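Local coordinates for protein glutathione transferase o1 (Bombyx mori, PDB 3RBT) that belongs to the Omega class of glutathione transferases and may use glutathione in transfer and dehydroascorbate reduction, although its native activity appears impaired, at residues A[38-43]-A[176-181]; A[46-51]-A[106-111]; A[182-187]-A[222-227]. All blocks are in the same frame, centred on the assembly; numbering follows the deposited sequence.

Contact 1: residues A[38-43]-A[176-181]; sequences GHRVLL and DYMVWP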
loop_
_atom_site.group_PDB
_atom_site.type_symbol
_atom_site.label_atom_id
_atom_site.label_comp_id
_atom_site.label_asym_id
_atom_site.label_seq_id
_atom_site.Cartn_x
_atom_site.Cartn_y
_atom_site.Cartn_z
ATOM N N GLY A 38 -4.241 9.481 -12.006
ATOM C CA GLY A 38 -5.393 10.377 -12.022
ATOM C C GLY A 38 -6.604 9.748 -12.695
ATOM O O GLY A 38 -7.725 9.933 -12.242
ATOM N N HIS A 39 -6.372 9.014 -13.782
ATOM C CA HIS A 39 -7.428 8.279 -14.504
ATOM C C HIS A 39 -8.178 7.346 -13.537
ATOM O O HIS A 39 -9.413 7.325 -13.508
ATOM C CB HIS A 39 -6.806 7.485 -15.658
ATOM C CG HIS A 39 -7.796 6.925 -16.641
ATOM N ND1 HIS A 39 -7.405 6.358 -17.836
ATOM C CD2 HIS A 39 -9.151 6.855 -16.615
ATOM C CE1 HIS A 39 -8.475 5.942 -18.494
ATOM N NE2 HIS A 39 -9.546 6.238 -17.777
ATOM N N ARG A 40 -7.412 6.602 -12.743
ATOM C CA ARG A 40 -7.908 5.817 -11.613
ATOM C C ARG A 40 -8.893 6.546 -10.716
ATOM O O ARG A 40 -9.983 6.045 -10.435
ATOM C CB ARG A 40 -6.735 5.418 -10.723
ATOM C CG ARG A 40 -6.266 4.032 -10.874
ATOM C CD ARG A 40 -5.298 3.705 -9.740
ATOM N NE ARG A 40 -4.816 2.341 -9.898
ATOM C CZ ARG A 40 -3.778 1.815 -9.269
ATOM N NH1 ARG A 40 -3.072 2.536 -8.410
ATOM N NH2 ARG A 40 -3.456 0.554 -9.514
ATOM N N VAL A 41 -8.474 7.710 -10.225
ATOM C CA VAL A 41 -9.294 8.501 -9.330
ATOM C C VAL A 41 -10.516 9.069 -10.065
ATOM O O VAL A 41 -11.602 9.130 -9.492
ATOM C CB VAL A 41 -8.476 9.621 -8.635
ATOM C CG1 VAL A 41 -9.366 10.424 -7.687
ATOM C CG2 VAL A 41 -7.291 9.013 -7.862
ATOM N N LEU A 42 -10.348 9.473 -11.324
ATOM C CA LEU A 42 -11.499 9.918 -12.129
ATOM C C LEU A 42 -12.567 8.825 -12.272
ATOM O O LEU A 42 -13.756 9.105 -12.178
ATOM C CB LEU A 42 -11.066 10.432 -13.515
ATOM C CG LEU A 42 -10.315 11.772 -13.552
ATOM C CD1 LEU A 42 -9.682 12.011 -14.930
ATOM C CD2 LEU A 42 -11.239 12.935 -13.168
ATOM N N LEU A 43 -12.132 7.591 -12.502
ATOM C CA LEU A 43 -13.054 6.450 -12.614
ATOM C C LEU A 43 -13.883 6.223 -11.343
ATOM O O LEU A 43 -15.104 6.049 -11.412
ATOM C CB LEU A 43 -12.286 5.170 -12.966
ATOM C CG LEU A 43 -11.631 5.136 -14.349
ATOM C CD1 LEU A 43 -10.775 3.860 -14.520
ATOM C CD2 LEU A 43 -12.642 5.319 -15.494
ATOM N N ASP A 176 -11.519 -3.762 -10.676
ATOM C CA ASP A 176 -11.733 -3.418 -12.084
ATOM C C ASP A 176 -11.283 -1.999 -12.456
ATOM O O ASP A 176 -10.526 -1.821 -13.404
ATOM C CB ASP A 176 -13.198 -3.625 -12.459
ATOM C CG ASP A 176 -13.640 -5.048 -12.245
ATOM O OD1 ASP A 176 -13.363 -5.905 -13.118
ATOM O OD2 ASP A 176 -14.250 -5.310 -11.188
ATOM N N TYR A 177 -11.740 -0.999 -11.708
ATOM C CA TYR A 177 -11.401 0.389 -12.015
ATOM C C TYR A 177 -9.949 0.754 -11.662
ATOM O O TYR A 177 -9.342 1.573 -12.352
ATOM C CB TYR A 177 -12.372 1.362 -11.340
ATOM C CG TYR A 177 -13.795 1.312 -11.880
ATOM C CD1 TYR A 177 -14.870 1.022 -11.043
ATOM C CD2 TYR A 177 -14.061 1.572 -13.223
ATOM C CE1 TYR A 177 -16.172 0.989 -11.534
ATOM C CE2 TYR A 177 -15.357 1.543 -13.717
ATOM C CZ TYR A 177 -16.404 1.243 -12.872
ATOM O OH TYR A 177 -17.689 1.210 -13.374
ATOM N N MET A 178 -9.409 0.158 -10.595
ATOM C CA MET A 178 -8.013 0.395 -10.197
ATOM C C MET A 178 -7.035 -0.031 -11.292
ATOM O O MET A 178 -6.005 0.599 -11.503
ATOM C CB MET A 178 -7.668 -0.350 -8.895
ATOM C CG MET A 178 -8.286 0.239 -7.607
ATOM S SD MET A 178 -8.118 2.025 -7.426
ATOM C CE MET A 178 -6.516 2.164 -6.672
ATOM N N VAL A 179 -7.388 -1.102 -11.984
ATOM C CA VAL A 179 -6.539 -1.764 -12.957
ATOM C C VAL A 179 -6.729 -1.190 -14.375
ATOM O O VAL A 179 -5.791 -1.188 -15.192
ATOM C CB VAL A 179 -6.852 -3.291 -12.886
ATOM C CG1 VAL A 179 -6.926 -3.939 -14.214
ATOM C CG2 VAL A 179 -5.887 -4.003 -11.923
ATOM N N TRP A 180 -7.926 -0.676 -14.645
ATOM C CA TRP A 180 -8.309 -0.275 -15.996
ATOM C C TRP A 180 -7.392 0.731 -16.710
ATOM O O TRP A 180 -7.073 0.521 -17.880
ATOM C CB TRP A 180 -9.767 0.205 -16.065
ATOM C CG TRP A 180 -10.174 0.448 -17.493
ATOM C CD1 TRP A 180 -10.450 1.641 -18.077
ATOM C CD2 TRP A 180 -10.283 -0.543 -18.528
ATOM N NE1 TRP A 180 -10.745 1.461 -19.415
ATOM C CE2 TRP A 180 -10.643 0.125 -19.712
ATOM C CE3 TRP A 180 -10.100 -1.935 -18.563
ATOM C CZ2 TRP A 180 -10.855 -0.553 -20.921
ATOM C CZ3 TRP A 180 -10.289 -2.602 -19.762
ATOM C CH2 TRP A 180 -10.662 -1.912 -20.927
ATOM N N PRO A 181 -6.984 1.826 -16.034
ATOM C CA PRO A 181 -6.227 2.830 -16.779
ATOM C C PRO A 181 -5.043 2.266 -17.582
ATOM O O PRO A 181 -4.872 2.642 -18.738
ATOM C CB PRO A 181 -5.757 3.792 -15.676
ATOM C CG PRO A 181 -6.856 3.727 -14.690
ATOM C CD PRO A 181 -7.212 2.268 -14.644
#
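R40 on helix 36-47 reaches across to helix 174-186 with its chain extended from CG to NE and lays the edge of its guanidinium against a backbone carbonyl. NE donates to M178 O at 2.7 Å, nearly straight (172° at the hydrogen), in the carbonyl plane and on a lone pair; NH2 adds a weak second bond to the same oxygen. M178, bent at chi2 and chi3, crosses R40 at about a right angle and sets CE over one guanidinium face, 3.6 Å from R40 CD. P181 fits between three residues. P181 CG lies over the H39 ring, 4.2 Å from the centroid, a CH-pi contact, and 3.5 Å from R40 N; P181 CD meets L43 CD1. H39 has CG anti to its backbone N (chi1 -168°), and its ND1 pairs with R185 NH1. L43 puts CB 4.0 Å from Y177 CD2 and turns CD1 to the edge of the W180 ring. Segments 38-43 and 176-181, from the thioredoxin-like and helical domains of the GST fold, have N-to-C directions 144° apart, nearer antiparallel. The charged R40, buried in this interface, spends NE on M178 O and NH1 on S92 OG, so hydrogen bonds probably offset part of its desolvation cost.

Contact 2: residues A[46-51]-A[106-111]; sequences EAKRIK and HTLHSH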
loop_
_atom_site.group_PDB
_atom_site.type_symbol
_atom_site.label_atom_id
_atom_site.label_comp_id
_atom_site.label_asym_id
_atom_site.label_seq_id
_atom_site.Cartn_x
_atom_site.Cartn_y
_atom_site.Cartn_z
ATOM N N GLU A 46 -16.430 9.025 -10.561
ATOM C CA GLU A 46 -17.557 8.884 -11.473
ATOM C C GLU A 46 -18.427 7.697 -11.033
ATOM O O GLU A 46 -19.642 7.829 -10.911
ATOM C CB GLU A 46 -17.039 8.716 -12.911
ATOM C CG GLU A 46 -18.017 9.135 -14.010
ATOM C CD GLU A 46 -18.155 10.644 -14.166
ATOM O OE1 GLU A 46 -17.148 11.344 -14.389
ATOM O OE2 GLU A 46 -19.290 11.134 -14.080
ATOM N N ALA A 47 -17.793 6.559 -10.740
ATOM C CA ALA A 47 -18.508 5.372 -10.243
ATOM C C ALA A 47 -19.330 5.674 -8.991
ATOM O O ALA A 47 -20.443 5.179 -8.839
ATOM C CB ALA A 47 -17.540 4.233 -9.972
ATOM N N LYS A 48 -18.774 6.501 -8.106
ATOM C CA LYS A 48 -19.456 6.845 -6.858
ATOM C C LYS A 48 -20.363 8.060 -7.015
ATOM O O LYS A 48 -21.058 8.449 -6.077
ATOM C CB LYS A 48 -18.452 7.017 -5.718
ATOM C CG LYS A 48 -17.595 5.747 -5.485
ATOM C CD LYS A 48 -17.007 5.700 -4.101
ATOM C CE LYS A 48 -18.097 5.799 -3.020
ATOM N NZ LYS A 48 -18.645 4.473 -2.628
ATOM N N ARG A 49 -20.367 8.638 -8.215
ATOM C CA ARG A 49 -21.252 9.750 -8.554
ATOM C C ARG A 49 -21.066 10.913 -7.573
ATOM O O ARG A 49 -22.022 11.441 -7.003
ATOM C CB ARG A 49 -22.704 9.259 -8.639
ATOM C CG ARG A 49 -22.873 8.165 -9.701
ATOM C CD ARG A 49 -24.301 7.720 -9.846
ATOM N NE ARG A 49 -24.550 7.169 -11.178
ATOM C CZ ARG A 49 -25.756 7.055 -11.725
ATOM N NH1 ARG A 49 -26.835 7.455 -11.060
ATOM N NH2 ARG A 49 -25.883 6.546 -12.946
ATOM N N ILE A 50 -19.803 11.277 -7.376
ATOM C CA ILE A 50 -19.411 12.402 -6.528
ATOM C C ILE A 50 -19.064 13.569 -7.443
ATOM O O ILE A 50 -18.382 13.406 -8.459
ATOM C CB ILE A 50 -18.185 12.042 -5.644
ATOM C CG1 ILE A 50 -18.461 10.779 -4.811
ATOM C CG2 ILE A 50 -17.791 13.220 -4.744
ATOM C CD1 ILE A 50 -17.181 10.077 -4.323
ATOM N N LYS A 51 -19.559 14.743 -7.099
ATOM C CA LYS A 51 -19.311 15.933 -7.902
ATOM C C LYS A 51 -17.878 16.368 -7.693
ATOM O O LYS A 51 -17.381 16.361 -6.566
ATOM C CB LYS A 51 -20.259 17.053 -7.493
ATOM C CG LYS A 51 -21.723 16.762 -7.778
ATOM C CD LYS A 51 -22.601 17.880 -7.228
ATOM C CE LYS A 51 -22.669 17.809 -5.713
ATOM N NZ LYS A 51 -23.462 18.936 -5.175
ATOM N N HIS A 106 -23.081 3.400 -3.629
ATOM C CA HIS A 106 -22.293 2.849 -4.742
ATOM C C HIS A 106 -20.919 2.319 -4.305
ATOM O O HIS A 106 -19.889 2.693 -4.872
ATOM C CB HIS A 106 -22.136 3.887 -5.855
ATOM C CG HIS A 106 -23.370 4.699 -6.097
ATOM N ND1 HIS A 106 -24.535 4.150 -6.588
ATOM C CD2 HIS A 106 -23.625 6.015 -5.903
ATOM C CE1 HIS A 106 -25.454 5.093 -6.693
ATOM N NE2 HIS A 106 -24.925 6.235 -6.289
ATOM N N THR A 107 -20.927 1.447 -3.301
ATOM C CA THR A 107 -19.699 0.884 -2.735
ATOM C C THR A 107 -18.966 0.013 -3.768
ATOM O O THR A 107 -19.598 -0.673 -4.583
ATOM C CB THR A 107 -19.988 0.117 -1.407
ATOM O OG1 THR A 107 -18.801 -0.558 -0.966
ATOM C CG2 THR A 107 -21.067 -0.904 -1.601
ATOM N N LEU A 108 -17.640 0.079 -3.746
ATOM C CA LEU A 108 -16.825 -0.537 -4.785
ATOM C C LEU A 108 -16.051 -1.740 -4.278
ATOM O O LEU A 108 -15.927 -2.731 -4.995
ATOM C CB LEU A 108 -15.879 0.486 -5.447
ATOM C CG LEU A 108 -16.577 1.540 -6.325
ATOM C CD1 LEU A 108 -15.631 2.678 -6.667
ATOM C CD2 LEU A 108 -17.187 0.923 -7.599
ATOM N N HIS A 109 -15.513 -1.635 -3.061
ATOM C CA HIS A 109 -14.841 -2.762 -2.416
ATOM C C HIS A 109 -15.855 -3.837 -2.045
ATOM O O HIS A 109 -17.041 -3.552 -1.809
ATOM C CB HIS A 109 -14.071 -2.328 -1.157
ATOM C CG HIS A 109 -12.699 -1.796 -1.436
ATOM N ND1 HIS A 109 -11.670 -2.591 -1.895
ATOM C CD2 HIS A 109 -12.184 -0.547 -1.322
ATOM C CE1 HIS A 109 -10.582 -1.858 -2.045
ATOM N NE2 HIS A 109 -10.867 -0.614 -1.703
ATOM N N SER A 110 -15.392 -5.079 -2.025
ATOM C CA SER A 110 -16.195 -6.184 -1.523
ATOM C C SER A 110 -16.571 -5.936 -0.068
ATOM O O SER A 110 -15.786 -5.371 0.697
ATOM C CB SER A 110 -15.393 -7.478 -1.615
ATOM O OG SER A 110 -16.042 -8.531 -0.942
ATOM N N HIS A 111 -17.764 -6.384 0.304
ATOM C CA HIS A 111 -18.227 -6.406 1.693
ATOM C C HIS A 111 -17.501 -7.490 2.506
ATOM O O HIS A 111 -17.538 -7.489 3.734
ATOM C CB HIS A 111 -19.739 -6.681 1.726
ATOM C CG HIS A 111 -20.100 -8.093 1.385
ATOM N ND1 HIS A 111 -20.049 -8.585 0.097
ATOM C CD2 HIS A 111 -20.497 -9.128 2.165
ATOM C CE1 HIS A 111 -20.408 -9.857 0.097
ATOM N NE2 HIS A 111 -20.680 -10.212 1.341
#
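K48 leaves the end of helix 36-47 with CG anti to its carbonyl carbon, and its side chain runs from an apolar start to a crowded polar tip. Beyond CB, CG rests 3.8 Å from L108 CD1, the two side chains crossing obliquely, and CD stays within 4.2 Å of the same L108 methyl. Bends at chi3 (56°) and chi4 (89°) then turn the chain so that CE comes 4.0 Å from H106 O. NZ at the tip gives H106 O only a weak hydrogen bond, at 3.1 Å. Its stronger partners lie just before 106-111: Y103 O and R105 O accept from it, and D100 forms a salt bridge. Beside this chain, A47 CB touches L108 CD2 at 4.1 Å. H106 folds back over the helix end, its CB 3.7 Å from A47 O and its CD2 3.5 Å from K48 O. R49, the first residue beyond the helix, whose positive phi (56°) completes a Schellman motif, crosses H106 at about a right angle and brings CD near NE2. The contact joins the C-terminal end of the helix to the linker between the thioredoxin-like and helical domains. With several carbonyl oxygens and the D100 carboxylate gathered around it, the K48 ammonium is probably held in its charged form, even though the residue is buried.

Contact 3: residues A[182-187]-A[222-227]; sequences WVERLY and KHAHSP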
loop_
_atom_site.group_PDB
_atom_site.type_symbol
_atom_site.label_atom_id
_atom_site.label_comp_id
_atom_site.label_asym_id
_atom_site.label_seq_id
_atom_site.Cartn_x
_atom_site.Cartn_y
_atom_site.Cartn_z
ATOM N N TRP A 182 -4.272 1.357 -16.992
ATOM C CA TRP A 182 -3.140 0.754 -17.687
ATOM C C TRP A 182 -3.586 -0.206 -18.783
ATOM O O TRP A 182 -2.994 -0.224 -19.860
ATOM C CB TRP A 182 -2.163 0.099 -16.703
ATOM C CG TRP A 182 -1.490 1.155 -15.876
ATOM C CD1 TRP A 182 -0.286 1.769 -16.136
ATOM C CD2 TRP A 182 -1.996 1.756 -14.682
ATOM N NE1 TRP A 182 -0.016 2.704 -15.165
ATOM C CE2 TRP A 182 -1.052 2.719 -14.264
ATOM C CE3 TRP A 182 -3.157 1.569 -13.916
ATOM C CZ2 TRP A 182 -1.230 3.488 -13.107
ATOM C CZ3 TRP A 182 -3.334 2.337 -12.773
ATOM C CH2 TRP A 182 -2.377 3.288 -12.385
ATOM N N VAL A 183 -4.649 -0.966 -18.522
ATOM C CA VAL A 183 -5.200 -1.872 -19.529
ATOM C C VAL A 183 -5.676 -1.111 -20.785
ATOM O O VAL A 183 -5.392 -1.518 -21.910
ATOM C CB VAL A 183 -6.301 -2.789 -18.937
ATOM C CG1 VAL A 183 -6.943 -3.647 -20.023
ATOM C CG2 VAL A 183 -5.705 -3.685 -17.861
ATOM N N GLU A 184 -6.380 0.000 -20.587
ATOM C CA GLU A 184 -6.860 0.812 -21.709
ATOM C C GLU A 184 -5.698 1.340 -22.563
ATOM O O GLU A 184 -5.799 1.401 -23.792
ATOM C CB GLU A 184 -7.685 1.979 -21.191
ATOM C CG GLU A 184 -8.562 2.627 -22.231
ATOM C CD GLU A 184 -9.328 3.783 -21.644
ATOM O OE1 GLU A 184 -8.780 4.911 -21.628
ATOM O OE2 GLU A 184 -10.472 3.559 -21.183
ATOM N N ARG A 185 -4.611 1.725 -21.889
ATOM C CA ARG A 185 -3.396 2.200 -22.548
ATOM C C ARG A 185 -2.706 1.118 -23.376
ATOM O O ARG A 185 -2.150 1.418 -24.426
ATOM C CB ARG A 185 -2.422 2.806 -21.537
ATOM C CG ARG A 185 -2.831 4.206 -21.114
ATOM C CD ARG A 185 -2.186 4.652 -19.806
ATOM N NE ARG A 185 -2.557 6.040 -19.526
ATOM C CZ ARG A 185 -3.743 6.423 -19.053
ATOM N NH1 ARG A 185 -4.689 5.526 -18.798
ATOM N NH2 ARG A 185 -3.993 7.712 -18.843
ATOM N N LEU A 186 -2.773 -0.132 -22.920
ATOM C CA LEU A 186 -2.132 -1.248 -23.630
ATOM C C LEU A 186 -2.600 -1.412 -25.070
ATOM O O LEU A 186 -1.812 -1.802 -25.931
ATOM C CB LEU A 186 -2.297 -2.567 -22.874
ATOM C CG LEU A 186 -1.602 -2.645 -21.513
ATOM C CD1 LEU A 186 -1.848 -3.999 -20.855
ATOM C CD2 LEU A 186 -0.104 -2.354 -21.627
ATOM N N TYR A 187 -3.876 -1.108 -25.326
ATOM C CA TYR A 187 -4.437 -1.187 -26.681
ATOM C C TYR A 187 -3.652 -0.354 -27.712
ATOM O O TYR A 187 -3.712 -0.638 -28.903
ATOM C CB TYR A 187 -5.924 -0.788 -26.696
ATOM C CG TYR A 187 -6.859 -1.729 -25.943
ATOM C CD1 TYR A 187 -7.243 -2.959 -26.484
ATOM C CD2 TYR A 187 -7.381 -1.372 -24.705
ATOM C CE1 TYR A 187 -8.112 -3.814 -25.794
ATOM C CE2 TYR A 187 -8.246 -2.211 -24.011
ATOM C CZ TYR A 187 -8.602 -3.428 -24.555
ATOM O OH TYR A 187 -9.458 -4.245 -23.858
ATOM N N LYS A 222 -16.613 7.681 -20.239
ATOM C CA LYS A 222 -16.472 9.088 -19.852
ATOM C C LYS A 222 -15.012 9.598 -19.883
ATOM O O LYS A 222 -14.773 10.748 -20.265
ATOM C CB LYS A 222 -17.093 9.323 -18.466
ATOM C CG LYS A 222 -17.511 10.773 -18.184
ATOM C CD LYS A 222 -18.862 11.096 -18.805
ATOM C CE LYS A 222 -18.975 12.561 -19.202
ATOM N NZ LYS A 222 -20.203 12.797 -20.022
ATOM N N HIS A 223 -14.049 8.745 -19.521
ATOM C CA HIS A 223 -12.646 9.179 -19.393
ATOM C C HIS A 223 -11.651 8.446 -20.299
ATOM O O HIS A 223 -10.433 8.443 -20.039
ATOM C CB HIS A 223 -12.204 9.077 -17.929
ATOM C CG HIS A 223 -12.979 9.971 -17.021
ATOM N ND1 HIS A 223 -13.962 9.501 -16.177
ATOM C CD2 HIS A 223 -12.956 11.314 -16.865
ATOM C CE1 HIS A 223 -14.497 10.516 -15.524
ATOM N NE2 HIS A 223 -13.899 11.627 -15.919
ATOM N N ALA A 224 -12.184 7.837 -21.355
ATOM C CA ALA A 224 -11.422 7.000 -22.272
ATOM C C ALA A 224 -10.695 7.802 -23.343
ATOM O O ALA A 224 -11.116 8.903 -23.710
ATOM C CB ALA A 224 -12.353 5.986 -22.945
ATOM N N HIS A 225 -9.608 7.222 -23.845
ATOM C CA HIS A 225 -9.008 7.638 -25.109
ATOM C C HIS A 225 -8.784 6.395 -25.963
ATOM O O HIS A 225 -8.686 5.286 -25.436
ATOM C CB HIS A 225 -7.694 8.396 -24.880
ATOM C CG HIS A 225 -7.880 9.716 -24.197
ATOM N ND1 HIS A 225 -7.916 9.843 -22.826
ATOM C CD2 HIS A 225 -8.079 10.959 -24.696
ATOM C CE1 HIS A 225 -8.122 11.108 -22.507
ATOM N NE2 HIS A 225 -8.221 11.807 -23.625
ATOM N N SER A 226 -8.720 6.586 -27.279
ATOM C CA SER A 226 -8.511 5.496 -28.222
ATOM C C SER A 226 -7.055 4.999 -28.232
ATOM O O SER A 226 -6.160 5.683 -27.725
ATOM C CB SER A 226 -8.942 5.945 -29.626
ATOM O OG SER A 226 -8.129 7.005 -30.101
ATOM N N PRO A 227 -6.821 3.784 -28.780
ATOM C CA PRO A 227 -5.466 3.310 -29.066
ATOM C C PRO A 227 -4.617 4.364 -29.782
ATOM O O PRO A 227 -3.498 4.645 -29.346
ATOM C CB PRO A 227 -5.713 2.118 -29.986
ATOM C CG PRO A 227 -7.005 1.554 -29.485
ATOM C CD PRO A 227 -7.816 2.705 -28.955
#
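The Y187 ring has E184 O at its edge, in the ring plane, while the H223 ring carries K222 CG over one face, 4.0 Å above the plane and offset toward the rim. Both are neighbours within their own segments; across the contact the flat group that matters is the E184 carboxylate. In the helical domain of the GST fold, the last turns of helix 174-186 meet the connection from helix 218-222 to helix 227-237. E184 sets CG anti to its backbone N (chi1 -162°), and the chain stays extended through chi2 (-179°), so the carboxylate reaches the backbone at A224 and H225. OE1 accepts a weak hydrogen bond from H225 N at 3.3 Å and lies 3.4 Å from A224 CA, whereas OE2 lies 3.5 Å from A224 CB. The stronger bonds of this carboxylate go elsewhere: OE1 to the hydroxyl of Y230 on helix 227-237, and OE2 to the indole nitrogen of W180, one turn back on its own helix. Each oxygen is thus matched to polar partners, which fixes the rotation of the group although the residue is buried. H225 ND1 is 5.1 Å from E184 OE1 and 6.0 Å from R185 NH2, in contact with neither; the two charges would probably pull its ionisation in opposite directions. H223 turns its ring end away from 182-187 and pairs through NE2 with Y52. At the other end of the contact S226 is the N-cap of helix 227-237, its hydroxyl capping a backbone N beyond 222-227, and P227 opens that helix. Q215 on helix 205-216 also touches the Y187 side chain. The P227 ring closes on Y187 near the backbone, with P227 CG 3.8 Å from Y187 CB and P227 CB 3.6 Å from Y187 O.

From the N terminus, helix 36-47 carries 38-43, and its C-terminal end runs into 46-51; these open contacts 1 and 2. Contact 2 closes first, at 106-111, so its loop sits wholly within the larger one that contact 1 closes at 176-181. Contact 3 follows in series, starting at 182-187 on the same helix 174-186 and closing at 222-227. The thioredoxin-like domain is thereby tied to the linker and to the helical domain, and the helical domain to its own C-terminal part. Y177 CE1 packs on A47 CB, joining contacts 1 and 2; H39 and R185 connect contacts 1 and 3; E46 meets H223 between contacts 2 and 3.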